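Local coordinates for hypothetical protein yihE (Escherichia coli, PDB 1ZYL) that phosphorylates proteins, itself included, on serine and threonine using ATP, and protects Escherichia coli from stress, probably that linked to reactive oxygen species, at residues Tyr37-Val41 with Lys55-Arg61; Thr135-Phe141 with Thr194-Leu198; Glu151-Pro156 with Met272-Tyr276. All coordinates share one frame; numbering follows the deposited sequence.

Interaction 1 (Tyr37-Val41 with Lys55-Arg61); sequences YENRV and KFYRPER
Arg58 grips the chain at Tyr37 and Glu38 beside the beta hairpin 40-44/52-57, part of the five-stranded antiparallel sheet of the kinase-like N-terminal lobe. Its CB lies 3.5 Å from Glu38 O. CG and CD then run past that oxygen and Glu38 OE2, with bends at chi2 and chi3. NE stands 2.9 Å from both Glu38 O and Glu38 OE2. It is hydrogen-bonded to the carbonyl and forms a salt bridge with the carboxylate, whose plane is 82° from that of the guanidinium. At the tip, NH1 donates to Tyr37 O at 3.2 Å. An alanine here would probably leave Glu38 OE2 without this charge partner and the Tyr37 and Glu38 carbonyls without these donors. Glu38 also stacks its carboxylate on the Arg61 guanidinium, an ionic contact with no N-H aimed at OE1. Arg284 and Trp280 bind that same OE1, and Asp220 takes Arg61 NH2. Asn39 ND2 bonds to Asp219. In the hairpin, Arg40 and Phe56 form an antiparallel hydrogen-bonded pair. The next pair, Val41 and Lys55, is non-hydrogen-bonded. There Val41 CG2 rests 3.5 Å from Lys55 CG.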
loop_
_atom_site.group_PDB
_atom_site.type_symbol
_atom_site.label_atom_id
_atom_site.label_comp_id
_atom_site.label_asym_id
_atom_site.label_seq_id
_atom_site.Cartn_x
_atom_site.Cartn_y
_atom_site.Cartn_z
ATOM N N TYR A 37 2.395 6.204 -9.303
ATOM C CA TYR A 37 3.264 5.249 -9.975
ATOM C C TYR A 37 2.591 3.943 -10.386
ATOM O O TYR A 37 2.744 3.497 -11.523
ATOM C CB TYR A 37 4.474 4.917 -9.091
ATOM C CG TYR A 37 5.441 6.055 -8.890
ATOM C CD1 TYR A 37 6.026 6.694 -9.978
ATOM C CD2 TYR A 37 5.775 6.492 -7.607
ATOM C CE1 TYR A 37 6.920 7.742 -9.796
ATOM C CE2 TYR A 37 6.667 7.539 -7.411
ATOM C CZ TYR A 37 7.234 8.163 -8.509
ATOM O OH TYR A 37 8.097 9.220 -8.331
ATOM N N GLU A 38 1.855 3.332 -9.459
ATOM C CA GLU A 38 1.207 2.047 -9.713
ATOM C C GLU A 38 0.263 2.013 -10.896
ATOM O O GLU A 38 0.438 1.210 -11.818
ATOM C CB GLU A 38 0.450 1.565 -8.478
ATOM C CG GLU A 38 -0.062 0.141 -8.631
ATOM C CD GLU A 38 1.064 -0.843 -8.923
ATOM O OE1 GLU A 38 1.574 -1.474 -7.971
ATOM O OE2 GLU A 38 1.453 -0.972 -10.104
ATOM N N ASN A 39 -0.751 2.872 -10.856
ATOM C CA ASN A 39 -1.733 2.930 -11.927
ATOM C C ASN A 39 -1.768 4.334 -12.523
ATOM O O ASN A 39 -1.266 5.278 -11.925
ATOM C CB ASN A 39 -3.114 2.576 -11.379
ATOM C CG ASN A 39 -3.073 1.455 -10.355
ATOM O OD1 ASN A 39 -2.801 0.299 -10.688
ATOM N ND2 ASN A 39 -3.352 1.798 -9.094
ATOM N N ARG A 40 -2.367 4.458 -13.703
ATOM C CA ARG A 40 -2.496 5.742 -14.386
ATOM C C ARG A 40 -3.807 6.423 -13.976
ATOM O O ARG A 40 -4.889 5.923 -14.270
ATOM C CB ARG A 40 -2.476 5.523 -15.906
ATOM C CG ARG A 40 -1.102 5.664 -16.572
ATOM C CD ARG A 40 -0.638 7.107 -16.466
ATOM N NE ARG A 40 0.414 7.459 -17.419
ATOM C CZ ARG A 40 0.922 8.684 -17.548
ATOM N NH1 ARG A 40 1.874 8.916 -18.440
ATOM N NH2 ARG A 40 0.484 9.680 -16.784
ATOM N N VAL A 41 -3.700 7.558 -13.289
ATOM C CA VAL A 41 -4.865 8.311 -12.829
ATOM C C VAL A 41 -4.952 9.686 -13.469
ATOM O O VAL A 41 -3.970 10.423 -13.516
ATOM C CB VAL A 41 -4.850 8.527 -11.299
ATOM C CG1 VAL A 41 -5.898 9.574 -10.918
ATOM C CG2 VAL A 41 -5.119 7.211 -10.571
ATOM N N LYS A 55 -9.177 5.923 -12.975
ATOM C CA LYS A 55 -8.029 5.154 -12.564
ATOM C C LYS A 55 -7.953 3.970 -13.496
ATOM O O LYS A 55 -8.883 3.165 -13.555
ATOM C CB LYS A 55 -8.206 4.669 -11.121
ATOM C CG LYS A 55 -6.917 4.251 -10.389
ATOM C CD LYS A 55 -7.243 3.682 -9.000
ATOM C CE LYS A 55 -6.033 3.685 -8.043
ATOM N NZ LYS A 55 -5.754 5.015 -7.387
ATOM N N PHE A 56 -6.863 3.879 -14.250
ATOM C CA PHE A 56 -6.686 2.753 -15.140
ATOM C C PHE A 56 -5.754 1.788 -14.463
ATOM O O PHE A 56 -4.565 2.041 -14.342
ATOM C CB PHE A 56 -6.109 3.182 -16.481
ATOM C CG PHE A 56 -7.138 3.685 -17.436
ATOM C CD1 PHE A 56 -7.762 4.909 -17.225
ATOM C CD2 PHE A 56 -7.498 2.929 -18.540
ATOM C CE1 PHE A 56 -8.731 5.373 -18.102
ATOM C CE2 PHE A 56 -8.465 3.383 -19.421
ATOM C CZ PHE A 56 -9.084 4.609 -19.202
ATOM N N TYR A 57 -6.317 0.688 -13.996
ATOM C CA TYR A 57 -5.550 -0.330 -13.316
ATOM C C TYR A 57 -4.514 -0.894 -14.269
ATOM O O TYR A 57 -4.845 -1.322 -15.370
ATOM C CB TYR A 57 -6.505 -1.410 -12.820
ATOM C CG TYR A 57 -7.401 -0.915 -11.702
ATOM C CD1 TYR A 57 -6.912 -0.802 -10.401
ATOM C CD2 TYR A 57 -8.724 -0.531 -11.948
ATOM C CE1 TYR A 57 -7.711 -0.325 -9.368
ATOM C CE2 TYR A 57 -9.538 -0.045 -10.911
ATOM C CZ TYR A 57 -9.018 0.055 -9.623
ATOM O OH TYR A 57 -9.778 0.550 -8.588
ATOM N N ARG A 58 -3.253 -0.881 -13.852
ATOM C CA ARG A 58 -2.191 -1.385 -14.707
ATOM C C ARG A 58 -2.373 -2.871 -14.999
ATOM O O ARG A 58 -2.475 -3.702 -14.091
ATOM C CB ARG A 58 -0.801 -1.103 -14.089
ATOM C CG ARG A 58 -0.127 -2.231 -13.292
ATOM C CD ARG A 58 1.410 -2.179 -13.439
ATOM N NE ARG A 58 1.987 -0.906 -12.993
ATOM C CZ ARG A 58 3.018 -0.309 -13.584
ATOM N NH1 ARG A 58 3.490 0.841 -13.130
ATOM N NH2 ARG A 58 3.572 -0.863 -14.646
ATOM N N PRO A 59 -2.443 -3.221 -16.287
ATOM C CA PRO A 59 -2.615 -4.612 -16.702
ATOM C C PRO A 59 -1.612 -5.544 -16.041
ATOM O O PRO A 59 -0.528 -5.126 -15.651
ATOM C CB PRO A 59 -2.447 -4.541 -18.218
ATOM C CG PRO A 59 -1.617 -3.298 -18.424
ATOM C CD PRO A 59 -2.234 -2.347 -17.453
ATOM N N GLU A 60 -2.006 -6.803 -15.900
ATOM C CA GLU A 60 -1.177 -7.838 -15.294
ATOM C C GLU A 60 -1.043 -7.810 -13.775
ATOM O O GLU A 60 -0.585 -8.779 -13.176
ATOM C CB GLU A 60 0.205 -7.824 -15.932
ATOM C CG GLU A 60 0.135 -7.942 -17.438
ATOM C CD GLU A 60 -1.080 -8.738 -17.885
ATOM O OE1 GLU A 60 -1.221 -9.912 -17.466
ATOM O OE2 GLU A 60 -1.897 -8.182 -18.650
ATOM N N ARG A 61 -1.446 -6.717 -13.142
ATOM C CA ARG A 61 -1.342 -6.633 -11.693
ATOM C C ARG A 61 -2.495 -7.364 -11.017
ATOM O O ARG A 61 -2.297 -8.422 -10.429
ATOM C CB ARG A 61 -1.309 -5.171 -11.250
ATOM C CG ARG A 61 -1.256 -4.961 -9.752
ATOM C CD ARG A 61 -0.724 -3.585 -9.470
ATOM N NE ARG A 61 -1.225 -2.998 -8.231
ATOM C CZ ARG A 61 -0.875 -3.383 -7.009
ATOM N NH1 ARG A 61 -0.013 -4.375 -6.839
ATOM N NH2 ARG A 61 -1.371 -2.754 -5.955
#

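Interaction 2 (Thr135-Phe141 with Thr194-Leu198); sequences TGRKQLF and TVLRL
The C-terminal end of helix 119-136 and the chain that follows meet the short strand 196-197, chiefly through Gly136 and Arg197. This strand belongs to the kinase-like C-terminal lobe and leads toward Asp201, the inferred proton acceptor. Arg197 N donates to Gly136 O at 3.0 Å. The backbones run close here, with Gly136 CA 4.4 Å from Arg197 CA. The Arg197 side chain then passes between Gly136 and the Phe141 ring. With its CG anti to the carbonyl carbon (chi1 -85°), it sets that methylene over the centre of one ring face. CG is 3.4 Å from the Phe141 ring centroid, a CH-pi contact. The chain bends at chi2 and chi3, and the guanidinium ends up turned 62° from the ring plane. NH2 points at Gln139 O, but that oxygen is less surely placed, so the bond is doubtful. NH1 is hydrogen-bonded to Gln76 of helix 64-79. Beside the arginine, Leu140 crosses Val195 at about a right angle, CD2 against CG2. Leu196 CB packs 3.9 Å from Arg137 CA. The arginine thus plays two parts: its aliphatic stem packs on an aromatic face, while its charged end bonds to the neutral side-chain oxygen of Gln76.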
loop_
_atom_site.group_PDB
_atom_site.type_symbol
_atom_site.label_atom_id
_atom_site.label_comp_id
_atom_site.label_asym_id
_atom_site.label_seq_id
_atom_site.Cartn_x
_atom_site.Cartn_y
_atom_site.Cartn_z
ATOM N N THR A 135 -15.442 -3.259 9.753
ATOM C CA THR A 135 -16.076 -3.683 8.504
ATOM C C THR A 135 -15.206 -4.774 7.918
ATOM O O THR A 135 -15.641 -5.902 7.702
ATOM C CB THR A 135 -16.117 -2.548 7.462
ATOM O OG1 THR A 135 -16.836 -1.426 7.991
ATOM C CG2 THR A 135 -16.791 -3.018 6.194
ATOM N N GLY A 136 -13.955 -4.410 7.675
ATOM C CA GLY A 136 -13.003 -5.336 7.101
ATOM C C GLY A 136 -13.000 -6.718 7.713
ATOM O O GLY A 136 -12.585 -7.672 7.060
ATOM N N ARG A 137 -13.446 -6.857 8.955
ATOM C CA ARG A 137 -13.435 -8.190 9.543
ATOM C C ARG A 137 -14.660 -9.031 9.193
ATOM O O ARG A 137 -14.648 -10.245 9.393
ATOM C CB ARG A 137 -13.251 -8.127 11.066
ATOM C CG ARG A 137 -14.209 -7.227 11.831
ATOM C CD ARG A 137 -14.046 -7.471 13.327
ATOM N NE ARG A 137 -12.646 -7.699 13.679
ATOM C CZ ARG A 137 -11.728 -6.744 13.821
ATOM N NH1 ARG A 137 -12.043 -5.464 13.658
ATOM N NH2 ARG A 137 -10.476 -7.081 14.098
ATOM N N LYS A 138 -15.697 -8.398 8.649
ATOM C CA LYS A 138 -16.909 -9.120 8.280
ATOM C C LYS A 138 -16.671 -10.326 7.346
ATOM O O LYS A 138 -17.336 -11.357 7.471
ATOM C CB LYS A 138 -17.918 -8.145 7.678
ATOM C CG LYS A 138 -18.413 -7.106 8.696
ATOM C CD LYS A 138 -19.372 -6.110 8.073
ATOM C CE LYS A 138 -19.794 -5.047 9.070
ATOM N NZ LYS A 138 -20.686 -4.022 8.441
ATOM N N GLN A 139 -15.731 -10.195 6.416
ATOM C CA GLN A 139 -15.369 -11.284 5.506
ATOM C C GLN A 139 -13.996 -11.023 4.918
ATOM O O GLN A 139 -13.514 -9.894 4.947
ATOM C CB GLN A 139 -16.400 -11.474 4.389
ATOM C CG GLN A 139 -16.996 -10.209 3.840
ATOM C CD GLN A 139 -18.034 -10.490 2.777
ATOM O OE1 GLN A 139 -18.909 -9.661 2.514
ATOM N NE2 GLN A 139 -17.940 -11.662 2.151
ATOM N N LEU A 140 -13.371 -12.079 4.405
ATOM C CA LEU A 140 -12.027 -12.011 3.836
ATOM C C LEU A 140 -11.972 -12.061 2.317
ATOM O O LEU A 140 -12.771 -12.738 1.672
ATOM C CB LEU A 140 -11.190 -13.173 4.375
ATOM C CG LEU A 140 -10.335 -13.038 5.636
ATOM C CD1 LEU A 140 -10.770 -11.865 6.486
ATOM C CD2 LEU A 140 -10.423 -14.320 6.406
ATOM N N PHE A 141 -11.014 -11.355 1.737
ATOM C CA PHE A 141 -10.859 -11.395 0.291
ATOM C C PHE A 141 -10.681 -12.874 -0.080
ATOM O O PHE A 141 -10.371 -13.711 0.773
ATOM C CB PHE A 141 -9.630 -10.580 -0.127
ATOM C CG PHE A 141 -9.801 -9.093 0.045
ATOM C CD1 PHE A 141 -8.798 -8.327 0.623
ATOM C CD2 PHE A 141 -10.963 -8.454 -0.393
ATOM C CE1 PHE A 141 -8.946 -6.943 0.763
ATOM C CE2 PHE A 141 -11.124 -7.058 -0.258
ATOM C CZ PHE A 141 -10.116 -6.307 0.319
ATOM N N THR A 194 -5.165 -12.569 13.940
ATOM C CA THR A 194 -6.427 -12.408 13.238
ATOM C C THR A 194 -6.185 -11.751 11.885
ATOM O O THR A 194 -5.370 -10.832 11.769
ATOM C CB THR A 194 -7.414 -11.534 14.056
ATOM O OG1 THR A 194 -7.693 -12.169 15.313
ATOM C CG2 THR A 194 -8.722 -11.334 13.283
ATOM N N VAL A 195 -6.895 -12.224 10.865
ATOM C CA VAL A 195 -6.748 -11.681 9.524
ATOM C C VAL A 195 -8.036 -10.988 9.114
ATOM O O VAL A 195 -9.132 -11.456 9.440
ATOM C CB VAL A 195 -6.412 -12.798 8.487
ATOM C CG1 VAL A 195 -5.627 -13.907 9.151
ATOM C CG2 VAL A 195 -7.672 -13.342 7.852
ATOM N N LEU A 196 -7.906 -9.873 8.403
ATOM C CA LEU A 196 -9.069 -9.130 7.943
ATOM C C LEU A 196 -8.692 -8.272 6.750
ATOM O O LEU A 196 -7.517 -8.126 6.434
ATOM C CB LEU A 196 -9.605 -8.226 9.053
ATOM C CG LEU A 196 -8.566 -7.201 9.506
ATOM C CD1 LEU A 196 -9.225 -6.012 10.209
ATOM C CD2 LEU A 196 -7.560 -7.906 10.395
ATOM N N ARG A 197 -9.700 -7.708 6.095
ATOM C CA ARG A 197 -9.489 -6.845 4.947
ATOM C C ARG A 197 -8.845 -5.572 5.463
ATOM O O ARG A 197 -9.422 -4.900 6.314
ATOM C CB ARG A 197 -10.825 -6.517 4.274
ATOM C CG ARG A 197 -11.285 -7.556 3.276
ATOM C CD ARG A 197 -12.741 -7.951 3.486
ATOM N NE ARG A 197 -13.725 -6.950 3.095
ATOM C CZ ARG A 197 -14.970 -6.931 3.562
ATOM N NH1 ARG A 197 -15.831 -6.005 3.176
ATOM N NH2 ARG A 197 -15.350 -7.840 4.440
ATOM N N LEU A 198 -7.658 -5.248 4.943
ATOM C CA LEU A 198 -6.905 -4.063 5.357
ATOM C C LEU A 198 -6.814 -3.022 4.268
ATOM O O LEU A 198 -7.075 -3.304 3.101
ATOM C CB LEU A 198 -5.478 -4.446 5.711
ATOM C CG LEU A 198 -5.286 -5.514 6.771
ATOM C CD1 LEU A 198 -3.853 -6.022 6.720
ATOM C CD2 LEU A 198 -5.653 -4.929 8.135
#

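Interaction 3 (Glu151-Pro156 with Met272-Tyr276); sequences EYLIEP and MRLVY
Glu151 meets Tyr276 through its backbone: Glu151 O lies 3.3 Å from Tyr276 CD1. Its carboxylate turns to a different partner, a salt bridge with Arg222. Tyr152 comes next and reaches across to the second helix. The edge of its ring faces Met272 O, with CD2 3.5 Å from that oxygen, which also accepts the helix bond from Tyr276 N. The same CD2 touches Met272 CB and lies 3.8 Å from Tyr276 CB. The two tyrosine rings meet obliquely, with centroids 5.2 Å apart and planes at 41°. Tyr276 holds its CG anti to the backbone N (chi1 179°), which carries its ring out toward Glu151 and Pro156.

These are helices 149-161 and 266-283 of the largely helical C-terminal lobe. Their short segments approach to 8.1 Å between axes and cross at 34°, with no hydrogen bond between them. Arg273, whose side chain leaves the second helix away from the first, forms a salt bridge with Asp201, the inferred proton acceptor.

Leu153 CD2 lies loosely near Met272, and the side chain also packs on Ile182 and Val185 of helix 171-188. The first helix has a wider pi-type turn at 151-154 and a kink at Pro156, whose N has no bond to the preceding turn. The proline ring faces the second helix. Its CB sits 3.8 Å from Val275 CG2, and its CG 4.1 Å from Tyr276 CD1.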
loop_
_atom_site.group_PDB
_atom_site.type_symbol
_atom_site.label_atom_id
_atom_site.label_comp_id
_atom_site.label_asym_id
_atom_site.label_seq_id
_atom_site.Cartn_x
_atom_site.Cartn_y
_atom_site.Cartn_z
ATOM N N GLU A 151 4.541 -13.898 -1.069
ATOM C CA GLU A 151 4.521 -12.699 -1.903
ATOM C C GLU A 151 5.517 -11.638 -1.472
ATOM O O GLU A 151 6.096 -10.934 -2.301
ATOM C CB GLU A 151 3.123 -12.076 -1.884
ATOM C CG GLU A 151 2.989 -10.841 -2.744
ATOM C CD GLU A 151 1.647 -10.182 -2.585
ATOM O OE1 GLU A 151 1.236 -9.404 -3.477
ATOM O OE2 GLU A 151 1.001 -10.441 -1.550
ATOM N N TYR A 152 5.708 -11.520 -0.166
ATOM C CA TYR A 152 6.606 -10.513 0.357
ATOM C C TYR A 152 8.078 -10.873 0.420
ATOM O O TYR A 152 8.917 -10.000 0.241
ATOM C CB TYR A 152 6.111 -10.048 1.729
ATOM C CG TYR A 152 5.009 -9.025 1.616
ATOM C CD1 TYR A 152 3.702 -9.401 1.319
ATOM C CD2 TYR A 152 5.292 -7.664 1.740
ATOM C CE1 TYR A 152 2.702 -8.442 1.147
ATOM C CE2 TYR A 152 4.310 -6.702 1.572
ATOM C CZ TYR A 152 3.015 -7.092 1.278
ATOM O OH TYR A 152 2.044 -6.126 1.143
ATOM N N LEU A 153 8.396 -12.144 0.648
ATOM C CA LEU A 153 9.797 -12.562 0.745
ATOM C C LEU A 153 10.339 -13.529 -0.316
ATOM O O LEU A 153 11.255 -13.186 -1.068
ATOM C CB LEU A 153 10.067 -13.176 2.120
ATOM C CG LEU A 153 9.798 -12.314 3.346
ATOM C CD1 LEU A 153 10.201 -13.069 4.591
ATOM C CD2 LEU A 153 10.572 -11.031 3.236
ATOM N N ILE A 154 9.788 -14.736 -0.373
ATOM C CA ILE A 154 10.288 -15.725 -1.311
ATOM C C ILE A 154 10.216 -15.353 -2.789
ATOM O O ILE A 154 11.154 -15.638 -3.531
ATOM C CB ILE A 154 9.621 -17.100 -1.082
ATOM C CG1 ILE A 154 8.121 -17.013 -1.342
ATOM C CG2 ILE A 154 9.874 -17.559 0.349
ATOM C CD1 ILE A 154 7.401 -18.341 -1.181
ATOM N N GLU A 155 9.129 -14.715 -3.224
ATOM C CA GLU A 155 9.011 -14.330 -4.632
ATOM C C GLU A 155 10.081 -13.303 -4.989
ATOM O O GLU A 155 10.811 -13.462 -5.970
ATOM C CB GLU A 155 7.619 -13.775 -4.937
ATOM C CG GLU A 155 6.619 -14.832 -5.326
ATOM C CD GLU A 155 5.334 -14.237 -5.873
ATOM O OE1 GLU A 155 4.504 -13.761 -5.069
ATOM O OE2 GLU A 155 5.159 -14.233 -7.114
ATOM N N PRO A 156 10.178 -12.222 -4.205
ATOM C CA PRO A 156 11.195 -11.209 -4.488
ATOM C C PRO A 156 12.598 -11.837 -4.530
ATOM O O PRO A 156 13.365 -11.599 -5.460
ATOM C CB PRO A 156 11.026 -10.233 -3.336
ATOM C CG PRO A 156 9.550 -10.265 -3.119
ATOM C CD PRO A 156 9.240 -11.748 -3.174
ATOM N N MET A 272 9.459 -6.943 5.633
ATOM C CA MET A 272 8.678 -7.438 4.512
ATOM C C MET A 272 8.436 -6.382 3.446
ATOM O O MET A 272 8.589 -6.656 2.253
ATOM C CB MET A 272 7.349 -7.998 5.017
ATOM C CG MET A 272 7.468 -9.384 5.652
ATOM S SD MET A 272 5.966 -9.979 6.453
ATOM C CE MET A 272 6.691 -10.609 7.714
ATOM N N ARG A 273 8.065 -5.177 3.870
ATOM C CA ARG A 273 7.797 -4.089 2.934
ATOM C C ARG A 273 9.093 -3.674 2.258
ATOM O O ARG A 273 9.112 -3.209 1.113
ATOM C CB ARG A 273 7.209 -2.883 3.672
ATOM C CG ARG A 273 6.941 -1.682 2.775
ATOM C CD ARG A 273 6.548 -0.453 3.571
ATOM N NE ARG A 273 5.122 -0.164 3.493
ATOM C CZ ARG A 273 4.551 0.532 2.513
ATOM N NH1 ARG A 273 5.293 1.016 1.523
ATOM N NH2 ARG A 273 3.239 0.746 2.526
ATOM N N LEU A 274 10.186 -3.848 2.984
ATOM C CA LEU A 274 11.483 -3.469 2.472
ATOM C C LEU A 274 11.895 -4.338 1.309
ATOM O O LEU A 274 12.213 -3.832 0.233
ATOM C CB LEU A 274 12.523 -3.551 3.584
ATOM C CG LEU A 274 13.300 -2.275 3.875
ATOM C CD1 LEU A 274 12.363 -1.095 4.007
ATOM C CD2 LEU A 274 14.082 -2.483 5.141
ATOM N N VAL A 275 11.882 -5.645 1.515
ATOM C CA VAL A 275 12.288 -6.547 0.459
ATOM C C VAL A 275 11.304 -6.600 -0.707
ATOM O O VAL A 275 11.715 -6.749 -1.853
ATOM C CB VAL A 275 12.544 -7.954 1.020
ATOM C CG1 VAL A 275 11.430 -8.332 1.948
ATOM C CG2 VAL A 275 12.664 -8.958 -0.106
ATOM N N TYR A 276 10.012 -6.463 -0.439
ATOM C CA TYR A 276 9.052 -6.504 -1.531
ATOM C C TYR A 276 9.204 -5.284 -2.434
ATOM O O TYR A 276 9.148 -5.395 -3.662
ATOM C CB TYR A 276 7.608 -6.570 -1.010
ATOM C CG TYR A 276 6.570 -6.581 -2.123
ATOM C CD1 TYR A 276 6.409 -7.700 -2.947
ATOM C CD2 TYR A 276 5.799 -5.452 -2.393
ATOM C CE1 TYR A 276 5.507 -7.690 -4.017
ATOM C CE2 TYR A 276 4.895 -5.429 -3.455
ATOM C CZ TYR A 276 4.753 -6.548 -4.266
ATOM O OH TYR A 276 3.862 -6.518 -5.323
#

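How the interactions relate
From the N terminus, interaction 1 closes first. It joins 37-41 to 55-61 across a hairpin, and that loop is complete before the others begin. Interaction 2 opens at 135-141, at the end of helix 119-136. Interaction 3 opens at 151-156, in the next helix. Segment 194-198 then closes interaction 2, and 272-276 closes interaction 3. These two loops therefore cross. Interaction 1 joins two neighbouring inner strands of the N-terminal sheet and the chain next to them, while interactions 2 and 3 tie early helices of the C-terminal lobe to later parts of it. Interactions 1 and 3 come within about 5 Å between nearest atoms, without touching. Segment 37-41 also touches helix 266-283, which carries 272-276.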